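Local structure of alpha-fucosidase (2EAB) at residues A[119-124]-A[569-574]; A[144-149]-A[176-181]; A[859-864]-A[882-887]. The protein probably releases alpha-1,2-linked L-fucose from glycans by hydrolysis, this chain being the catalytic piece of a longer bifidobacterial protein. All coordinates share one frame; numbering follows the deposited sequence.

Interaction 1 of 3, residues A[119-124]-A[569-574]; sequences VNPGNL and GPLGTD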
loop_
_atom_site.group_PDB
_atom_site.type_symbol
_atom_site.label_atom_id
_atom_site.label_comp_id
_atom_site.label_asym_id
_atom_site.label_seq_id
_atom_site.Cartn_x
_atom_site.Cartn_y
_atom_site.Cartn_z
ATOM N N VAL A 119 29.744 -12.264 8.283
ATOM C CA VAL A 119 30.676 -11.149 8.162
ATOM C C VAL A 119 30.080 -9.936 8.869
ATOM O O VAL A 119 28.925 -9.968 9.301
ATOM C CB VAL A 119 30.992 -10.804 6.680
ATOM C CG1 VAL A 119 31.765 -11.936 6.007
ATOM C CG2 VAL A 119 29.723 -10.475 5.906
ATOM N N ASN A 120 30.869 -8.874 9.003
ATOM C CA ASN A 120 30.361 -7.621 9.548
ATOM C C ASN A 120 30.128 -6.619 8.423
ATOM O O ASN A 120 31.071 -5.995 7.942
ATOM C CB ASN A 120 31.315 -7.036 10.591
ATOM C CG ASN A 120 30.810 -5.726 11.170
ATOM O OD1 ASN A 120 29.712 -5.263 10.841
ATOM N ND2 ASN A 120 31.607 -5.119 12.037
ATOM N N PRO A 121 28.860 -6.456 8.006
ATOM C CA PRO A 121 28.551 -5.551 6.909
ATOM C C PRO A 121 28.260 -4.123 7.371
ATOM O O PRO A 121 27.666 -3.352 6.619
ATOM C CB PRO A 121 27.295 -6.183 6.319
ATOM C CG PRO A 121 26.585 -6.728 7.512
ATOM C CD PRO A 121 27.648 -7.123 8.515
ATOM N N GLY A 122 28.691 -3.770 8.581
ATOM C CA GLY A 122 28.365 -2.483 9.197
ATOM C C GLY A 122 28.772 -1.223 8.448
ATOM O O GLY A 122 28.211 -0.158 8.701
ATOM N N ASN A 123 29.744 -1.327 7.543
ATOM C CA ASN A 123 30.169 -0.179 6.735
ATOM C C ASN A 123 29.239 0.130 5.561
ATOM O O ASN A 123 29.406 1.147 4.901
ATOM C CB ASN A 123 31.602 -0.361 6.210
ATOM C CG ASN A 123 32.653 -0.421 7.316
ATOM O OD1 ASN A 123 32.393 -0.075 8.465
ATOM N ND2 ASN A 123 33.853 -0.861 6.955
ATOM N N LEU A 124 28.276 -0.747 5.287
ATOM C CA LEU A 124 27.359 -0.528 4.161
ATOM C C LEU A 124 26.196 0.359 4.577
ATOM O O LEU A 124 25.072 -0.099 4.773
ATOM C CB LEU A 124 26.878 -1.854 3.566
ATOM C CG LEU A 124 27.939 -2.670 2.820
ATOM C CD1 LEU A 124 27.375 -4.031 2.476
ATOM C CD2 LEU A 124 28.427 -1.955 1.563
ATOM N N GLY A 569 18.651 -13.097 13.729
ATOM C CA GLY A 569 19.828 -13.796 13.244
ATOM C C GLY A 569 21.017 -12.874 13.043
ATOM O O GLY A 569 20.984 -11.704 13.445
ATOM N N PRO A 570 22.092 -13.398 12.430
ATOM C CA PRO A 570 23.301 -12.613 12.176
ATOM C C PRO A 570 23.083 -11.506 11.154
ATOM O O PRO A 570 22.261 -11.644 10.241
ATOM C CB PRO A 570 24.281 -13.643 11.598
ATOM C CG PRO A 570 23.720 -14.972 11.941
ATOM C CD PRO A 570 22.239 -14.789 11.970
ATOM N N LEU A 571 23.853 -10.432 11.300
ATOM C CA LEU A 571 23.751 -9.257 10.441
ATOM C C LEU A 571 24.078 -9.528 8.970
ATOM O O LEU A 571 23.461 -8.947 8.073
ATOM C CB LEU A 571 24.685 -8.172 10.977
ATOM C CG LEU A 571 24.178 -6.748 11.212
ATOM C CD1 LEU A 571 22.788 -6.737 11.838
ATOM C CD2 LEU A 571 25.164 -6.017 12.103
ATOM N N GLY A 572 25.052 -10.398 8.724
ATOM C CA GLY A 572 25.540 -10.630 7.373
ATOM C C GLY A 572 25.879 -12.082 7.135
ATOM O O GLY A 572 26.919 -12.566 7.578
ATOM N N THR A 573 24.980 -12.779 6.450
ATOM C CA THR A 573 25.201 -14.168 6.056
ATOM C C THR A 573 25.377 -14.253 4.540
ATOM O O THR A 573 25.232 -13.250 3.829
ATOM C CB THR A 573 24.044 -15.089 6.506
ATOM O OG1 THR A 573 22.839 -14.724 5.820
ATOM C CG2 THR A 573 23.813 -14.978 8.005
ATOM N N ASP A 574 25.697 -15.449 4.052
ATOM C CA ASP A 574 25.897 -15.664 2.627
ATOM C C ASP A 574 24.542 -15.876 1.957
ATOM O O ASP A 574 24.088 -17.007 1.752
ATOM C CB ASP A 574 26.843 -16.845 2.402
ATOM C CG ASP A 574 27.387 -16.905 0.990
ATOM O OD1 ASP A 574 26.848 -16.228 0.086
ATOM O OD2 ASP A 574 28.379 -17.637 0.785
HETATM O O HOH W 1 26.957 -11.196 10.798
#

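Interaction 2 of 3, residues A[144-149]-A[176-181]; sequences LDYGFN and VTYTRE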
loop_
_atom_site.group_PDB
_atom_site.type_symbol
_atom_site.label_atom_id
_atom_site.label_comp_id
_atom_site.label_asym_id
_atom_site.label_seq_id
_atom_site.Cartn_x
_atom_site.Cartn_y
_atom_site.Cartn_z
ATOM N N LEU A 144 -13.258 26.020 11.569
ATOM C CA LEU A 144 -14.531 26.693 11.345
ATOM C C LEU A 144 -15.146 26.957 12.712
ATOM O O LEU A 144 -15.743 26.069 13.317
ATOM C CB LEU A 144 -15.459 25.837 10.471
ATOM C CG LEU A 144 -14.913 25.355 9.120
ATOM C CD1 LEU A 144 -15.833 24.320 8.489
ATOM C CD2 LEU A 144 -14.692 26.511 8.168
ATOM N N ASP A 145 -14.955 28.179 13.207
ATOM C CA ASP A 145 -15.330 28.519 14.577
ATOM C C ASP A 145 -16.694 29.200 14.609
ATOM O O ASP A 145 -16.844 30.340 14.173
ATOM C CB ASP A 145 -14.251 29.393 15.241
ATOM C CG ASP A 145 -14.472 29.578 16.739
ATOM O OD1 ASP A 145 -15.514 29.140 17.271
ATOM O OD2 ASP A 145 -13.592 30.174 17.397
ATOM N N TYR A 146 -17.680 28.471 15.127
ATOM C CA TYR A 146 -19.065 28.926 15.180
ATOM C C TYR A 146 -19.333 29.834 16.380
ATOM O O TYR A 146 -20.355 30.525 16.425
ATOM C CB TYR A 146 -20.010 27.719 15.203
ATOM C CG TYR A 146 -20.187 27.023 13.863
ATOM C CD1 TYR A 146 -19.107 26.415 13.213
ATOM C CD2 TYR A 146 -21.438 26.960 13.252
ATOM C CE1 TYR A 146 -19.270 25.774 11.985
ATOM C CE2 TYR A 146 -21.616 26.318 12.029
ATOM C CZ TYR A 146 -20.528 25.726 11.399
ATOM O OH TYR A 146 -20.709 25.092 10.188
ATOM N N GLY A 147 -18.418 29.820 17.349
ATOM C CA GLY A 147 -18.499 30.685 18.526
ATOM C C GLY A 147 -19.733 30.494 19.389
ATOM O O GLY A 147 -20.285 31.470 19.905
ATOM N N PHE A 148 -20.171 29.244 19.541
ATOM C CA PHE A 148 -21.287 28.926 20.430
ATOM C C PHE A 148 -20.875 29.122 21.885
ATOM O O PHE A 148 -19.746 28.808 22.267
ATOM C CB PHE A 148 -21.777 27.485 20.230
ATOM C CG PHE A 148 -22.361 27.206 18.866
ATOM C CD1 PHE A 148 -23.290 28.067 18.284
ATOM C CD2 PHE A 148 -22.003 26.050 18.178
ATOM C CE1 PHE A 148 -23.833 27.793 17.028
ATOM C CE2 PHE A 148 -22.541 25.766 16.925
ATOM C CZ PHE A 148 -23.456 26.638 16.348
ATOM N N ASN A 149 -21.797 29.642 22.691
ATOM C CA ASN A 149 -21.553 29.838 24.119
ATOM C C ASN A 149 -21.644 28.526 24.896
ATOM O O ASN A 149 -20.909 28.314 25.863
ATOM C CB ASN A 149 -22.533 30.866 24.694
ATOM C CG ASN A 149 -22.473 32.203 23.973
ATOM O OD1 ASN A 149 -21.419 32.841 23.900
ATOM N ND2 ASN A 149 -23.611 32.639 23.442
ATOM N N VAL A 176 -31.772 25.204 16.331
ATOM C CA VAL A 176 -31.302 25.288 14.946
ATOM C C VAL A 176 -30.478 24.052 14.578
ATOM O O VAL A 176 -29.592 23.643 15.333
ATOM C CB VAL A 176 -30.456 26.572 14.707
ATOM C CG1 VAL A 176 -30.059 26.706 13.238
ATOM C CG2 VAL A 176 -31.212 27.815 15.165
ATOM N N THR A 177 -30.792 23.457 13.428
ATOM C CA THR A 177 -30.007 22.346 12.894
ATOM C C THR A 177 -28.880 22.868 12.010
ATOM O O THR A 177 -29.112 23.620 11.061
ATOM C CB THR A 177 -30.889 21.340 12.118
ATOM O OG1 THR A 177 -31.850 20.767 13.010
ATOM C CG2 THR A 177 -30.043 20.216 11.513
ATOM N N TYR A 178 -27.657 22.465 12.342
ATOM C CA TYR A 178 -26.477 22.819 11.563
ATOM C C TYR A 178 -25.950 21.576 10.872
ATOM O O TYR A 178 -25.852 20.517 11.490
ATOM C CB TYR A 178 -25.398 23.418 12.467
ATOM C CG TYR A 178 -25.815 24.718 13.117
ATOM C CD1 TYR A 178 -25.585 25.939 12.484
ATOM C CD2 TYR A 178 -26.445 24.728 14.363
ATOM C CE1 TYR A 178 -25.969 27.141 13.073
ATOM C CE2 TYR A 178 -26.837 25.923 14.963
ATOM C CZ TYR A 178 -26.591 27.121 14.315
ATOM O OH TYR A 178 -26.980 28.301 14.906
ATOM N N THR A 179 -25.639 21.701 9.585
ATOM C CA THR A 179 -25.043 20.585 8.851
ATOM C C THR A 179 -23.728 20.977 8.196
ATOM O O THR A 179 -23.513 22.140 7.832
ATOM C CB THR A 179 -25.981 19.986 7.769
ATOM O OG1 THR A 179 -26.033 20.844 6.626
ATOM C CG2 THR A 179 -27.390 19.755 8.313
ATOM N N ARG A 180 -22.857 19.980 8.048
ATOM C CA ARG A 180 -21.589 20.129 7.354
ATOM C C ARG A 180 -21.367 18.919 6.472
ATOM O O ARG A 180 -21.696 17.795 6.850
ATOM C CB ARG A 180 -20.435 20.274 8.346
ATOM C CG ARG A 180 -20.649 21.376 9.371
ATOM C CD ARG A 180 -19.352 21.797 10.011
ATOM N NE ARG A 180 -19.054 20.995 11.186
ATOM C CZ ARG A 180 -19.277 21.382 12.439
ATOM N NH1 ARG A 180 -19.799 22.573 12.701
ATOM N NH2 ARG A 180 -18.968 20.575 13.432
ATOM N N GLU A 181 -20.817 19.172 5.293
ATOM C CA GLU A 181 -20.475 18.126 4.348
ATOM C C GLU A 181 -19.110 18.445 3.764
ATOM O O GLU A 181 -18.857 19.577 3.357
ATOM C CB GLU A 181 -21.516 18.056 3.235
ATOM C CG GLU A 181 -21.235 17.008 2.178
ATOM C CD GLU A 181 -22.045 17.241 0.925
ATOM O OE1 GLU A 181 -21.737 18.200 0.188
ATOM O OE2 GLU A 181 -22.983 16.460 0.672
HETATM O O HOH W 2 -23.161 24.296 9.566
#

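Interaction 3 of 3, residues A[859-864]-A[882-887]; sequences YEVKNG and LVFDTT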
loop_
_atom_site.group_PDB
_atom_site.type_symbol
_atom_site.label_atom_id
_atom_site.label_comp_id
_atom_site.label_asym_id
_atom_site.label_seq_id
_atom_site.Cartn_x
_atom_site.Cartn_y
_atom_site.Cartn_z
ATOM N N TYR A 859 -19.009 -29.048 -11.761
ATOM C CA TYR A 859 -19.649 -27.865 -12.327
ATOM C C TYR A 859 -19.615 -27.864 -13.850
ATOM O O TYR A 859 -18.882 -28.637 -14.469
ATOM C CB TYR A 859 -18.979 -26.587 -11.793
ATOM C CG TYR A 859 -19.124 -26.372 -10.301
ATOM C CD1 TYR A 859 -19.986 -25.400 -9.792
ATOM C CD2 TYR A 859 -18.393 -27.137 -9.396
ATOM C CE1 TYR A 859 -20.116 -25.195 -8.417
ATOM C CE2 TYR A 859 -18.518 -26.949 -8.025
ATOM C CZ TYR A 859 -19.381 -25.981 -7.542
ATOM O OH TYR A 859 -19.497 -25.799 -6.183
ATOM N N GLU A 860 -20.412 -26.977 -14.439
ATOM C CA GLU A 860 -20.451 -26.791 -15.884
ATOM C C GLU A 860 -20.506 -25.306 -16.224
ATOM O O GLU A 860 -20.905 -24.486 -15.390
ATOM C CB GLU A 860 -21.641 -27.534 -16.500
ATOM C CG GLU A 860 -22.991 -27.095 -15.960
ATOM C CD GLU A 860 -24.144 -27.945 -16.459
ATOM O OE1 GLU A 860 -23.905 -28.917 -17.209
ATOM O OE2 GLU A 860 -25.294 -27.637 -16.091
ATOM N N VAL A 861 -20.111 -24.978 -17.450
ATOM C CA VAL A 861 -19.936 -23.592 -17.883
ATOM C C VAL A 861 -20.945 -23.227 -18.967
ATOM O O VAL A 861 -21.147 -23.982 -19.928
ATOM C CB VAL A 861 -18.499 -23.349 -18.416
ATOM C CG1 VAL A 861 -18.275 -21.870 -18.735
ATOM C CG2 VAL A 861 -17.456 -23.838 -17.415
ATOM N N LYS A 862 -21.575 -22.068 -18.805
ATOM C CA LYS A 862 -22.504 -21.547 -19.797
ATOM C C LYS A 862 -22.189 -20.099 -20.156
ATOM O O LYS A 862 -21.635 -19.344 -19.351
ATOM C CB LYS A 862 -23.951 -21.668 -19.309
ATOM C CG LYS A 862 -24.440 -23.107 -19.151
ATOM C CD LYS A 862 -25.877 -23.160 -18.661
ATOM C CE LYS A 862 -26.278 -24.576 -18.269
ATOM N NZ LYS A 862 -27.690 -24.645 -17.790
ATOM N N ASN A 863 -22.522 -19.736 -21.389
ATOM C CA ASN A 863 -22.547 -18.354 -21.829
ATOM C C ASN A 863 -24.016 -18.017 -22.040
ATOM O O ASN A 863 -24.584 -18.300 -23.101
ATOM C CB ASN A 863 -21.731 -18.181 -23.116
ATOM C CG ASN A 863 -21.849 -16.783 -23.710
ATOM O OD1 ASN A 863 -22.404 -15.868 -23.097
ATOM N ND2 ASN A 863 -21.323 -16.616 -24.917
ATOM N N GLY A 864 -24.633 -17.439 -21.014
ATOM C CA GLY A 864 -26.082 -17.258 -20.993
ATOM C C GLY A 864 -26.757 -18.617 -20.953
ATOM O O GLY A 864 -26.571 -19.380 -20.004
ATOM N N LEU A 882 -11.647 -26.520 -14.598
ATOM C CA LEU A 882 -12.403 -26.359 -15.833
ATOM C C LEU A 882 -11.608 -25.446 -16.751
ATOM O O LEU A 882 -11.230 -24.339 -16.355
ATOM C CB LEU A 882 -13.759 -25.726 -15.543
ATOM C CG LEU A 882 -14.801 -26.631 -14.891
ATOM C CD1 LEU A 882 -15.869 -25.803 -14.198
ATOM C CD2 LEU A 882 -15.428 -27.566 -15.924
ATOM N N VAL A 883 -11.346 -25.912 -17.966
ATOM C CA VAL A 883 -10.540 -25.169 -18.923
ATOM C C VAL A 883 -11.370 -24.882 -20.164
ATOM O O VAL A 883 -11.901 -25.806 -20.790
ATOM C CB VAL A 883 -9.256 -25.948 -19.310
ATOM C CG1 VAL A 883 -8.433 -25.172 -20.333
ATOM C CG2 VAL A 883 -8.417 -26.247 -18.072
ATOM N N PHE A 884 -11.477 -23.609 -20.527
ATOM C CA PHE A 884 -12.285 -23.215 -21.676
ATOM C C PHE A 884 -11.789 -21.941 -22.328
ATOM O O PHE A 884 -11.165 -21.098 -21.678
ATOM C CB PHE A 884 -13.781 -23.120 -21.317
ATOM C CG PHE A 884 -14.094 -22.234 -20.130
ATOM C CD1 PHE A 884 -14.579 -20.941 -20.320
ATOM C CD2 PHE A 884 -13.951 -22.706 -18.826
ATOM C CE1 PHE A 884 -14.899 -20.128 -19.227
ATOM C CE2 PHE A 884 -14.259 -21.898 -17.731
ATOM C CZ PHE A 884 -14.737 -20.612 -17.932
ATOM N N ASP A 885 -12.045 -21.823 -23.625
ATOM C CA ASP A 885 -11.779 -20.594 -24.356
ATOM C C ASP A 885 -12.715 -19.502 -23.887
ATOM O O ASP A 885 -13.845 -19.770 -23.491
ATOM C CB ASP A 885 -11.999 -20.798 -25.856
ATOM C CG ASP A 885 -10.998 -21.751 -26.479
ATOM O OD1 ASP A 885 -9.912 -21.977 -25.903
ATOM O OD2 ASP A 885 -11.306 -22.279 -27.567
ATOM N N THR A 886 -12.241 -18.264 -23.945
ATOM C CA THR A 886 -13.109 -17.124 -23.697
ATOM C C THR A 886 -12.940 -16.066 -24.774
ATOM O O THR A 886 -11.984 -16.088 -25.557
ATOM C CB THR A 886 -12.856 -16.453 -22.323
ATOM O OG1 THR A 886 -11.631 -15.716 -22.363
ATOM C CG2 THR A 886 -12.836 -17.462 -21.183
ATOM N N THR A 887 -13.889 -15.138 -24.792
ATOM C CA THR A 887 -13.838 -13.981 -25.666
ATOM C C THR A 887 -14.005 -12.734 -24.817
ATOM O O THR A 887 -14.876 -12.684 -23.943
ATOM C CB THR A 887 -14.947 -14.029 -26.720
ATOM O OG1 THR A 887 -16.224 -14.079 -26.078
ATOM C CG2 THR A 887 -14.778 -15.252 -27.578
#

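Interaction 1 of 3, residues A[119-124]-A[569-574]
A partly buried loop-to-strand contact joins Val119 and Pro121, in the loop between helices 103-113 and 130-133, to Leu571 and Gly572, where the chain turns into the edge strand 572-574 of a small antiparallel sheet. The direct polar link is from Val119 N to Gly572 O, 2.9 Å long and fairly straight, with an N-H...O angle of 155°. In return, Gly572 N does not reach Val119 O itself. A water accepts from Gly572 N at 2.9 Å and donates to Val119 O at 2.8 Å. The pattern resembles a hydrogen-bonded antiparallel pair with water inserted into one of its two bonds. The loop falls in the sequence range of the family 65 N-terminal domain, whereas the strand falls in that of the family 95 catalytic domain, so the contact ties an excursion of the N-terminal region to the catalytic part. Beside the polar link, Pro121 packs against Leu571 and Gly572. The Pro121 ring crosses Leu571 obliquely, its CD 4.0 Å from Leu571 CB, and its CG rests 3.9 Å from Leu571 O. That CG also lies 4.0 Å from Gly572 CA, on the side where any other residue would carry a CB, so the glycine backbone can approach closely here. The loop is shaped locally by an Asx turn: with CG of Asn120 anti to its backbone N (chi1 180°), OD1 of Asn120 accepts from Gly122 N at 2.9 Å, the donor standing 44° out of the carbonyl plane. A type I turn from Pro121 to Leu124 overlaps it. Val562 of strand 558-565 touches both Val119 and Pro121, Phe499 of helix 499-502 packs on Pro121 and Leu571, and Leu108 of helix 103-113 backs Val119.

Interaction 2 of 3, residues A[144-149]-A[176-181]
Tyr146 OH is tied to the backbone of strand 176-181 through one water, which lies 2.7 Å from Tyr146 OH and donates to Thr179 O at 2.8 Å. The phenol lies alongside Arg180, running the other way: Arg180 CD is 3.6 Å from Tyr146 OH, and Arg180 NH1 approaches Tyr146 CE1 obliquely at 3.3 Å, with ring and guanidinium planes 60° apart. A bend at chi3 (-89°) swings the guanidinium along the side of the Tyr146 ring, and its NE forms a salt bridge with Glu70. Tyr178 takes two aromatic edges. Tyr146 meets it in an offset edge-to-face pair, planes at 89° and centroids 6.0 Å apart; Phe148 points its own edge at the Tyr178 face, centroids 5.2 Å apart, with Phe148 CZ 3.7 Å from Tyr178 CE2. Val176 CG1 covers the opposite face, so the Tyr178 ring is sandwiched. A valine in place of Tyr178 would probably leave both edges without a ring face to meet, and a gap beside Phe148 CZ. Asp145 OD1 accepts from Gly147 N in an Asx turn that takes the chain round Tyr146 toward Phe148. Tyr146 and Phe148 follow strand 140-145 of one antiparallel sheet, and Tyr178 stands on strand 176-185 of another; the aromatic cluster packs between the two, consistent with the beta-sandwich of family 65-type N-terminal domains.

Interaction 3 of 3, residues A[859-864]-A[882-887]
Val861 lays CG1 over one face of the Phe884 ring, 3.9 Å from the centroid and only 15° off the ring normal, a CH-pi contact. The second methyl also reaches the ring: Val861 CG2 lies 3.8 Å from Phe884 CE2, nearer the rim. Both branches therefore bear on the aromatic group, which arrives from the opposite direction. Phe884 has CG between its backbone N and carbonyl carbon (chi1 54°); this rotation carries the ring toward the valine, and the second torsion turns its face to it. Leu882, two residues earlier and on the same side of its strand, continues the apolar surface. Its CD1 fits between two residues of the other strand, 4.1 Å from Val861 CG2 and 4.0 Å from Tyr859 CB, while its CD2 sits 3.9 Å from Tyr859 O. Only the root of Tyr859 takes part; the ring leads away from the contact and ends with OH hydrogen-bonded to Ala834 O. No hydrogen bond joins the two segments. The strand axes run 8.8 Å apart at 26°, too distant for neighbours within one sheet but suited to two sheets packed face to face through their side chains. This is beta-sandwich packing within the family 95 C-terminal region. In one layer, strand 859-863 runs between strands 890-896 and 866-867; in the other, strand 880-884 lies between strands 847-851 and 871-874. Tyr892 of strand 890-896 also meets the Phe884 ring, Val849 of strand 847-851 packs against it, and Val872 of strand 871-874 lies against Leu882.

The three contacts hold different elements and lie far apart: nearest atoms are about 47 Å apart for interactions 1 and 2, and about 39 Å for interaction 3 from either. Interaction 2 is nested in the long chain loop that interaction 1 closes; interaction 3 follows both. Interactions 2 and 3 are buried and join facing sheets, the first with aromatic edges, an arginine and a water, the second with aliphatic groups and one ring face and no polar bond across. Interaction 1, partly buried and bridging two family regions rather than two sheets, relies instead on backbone polar groups and water, with a proline as its main apolar element.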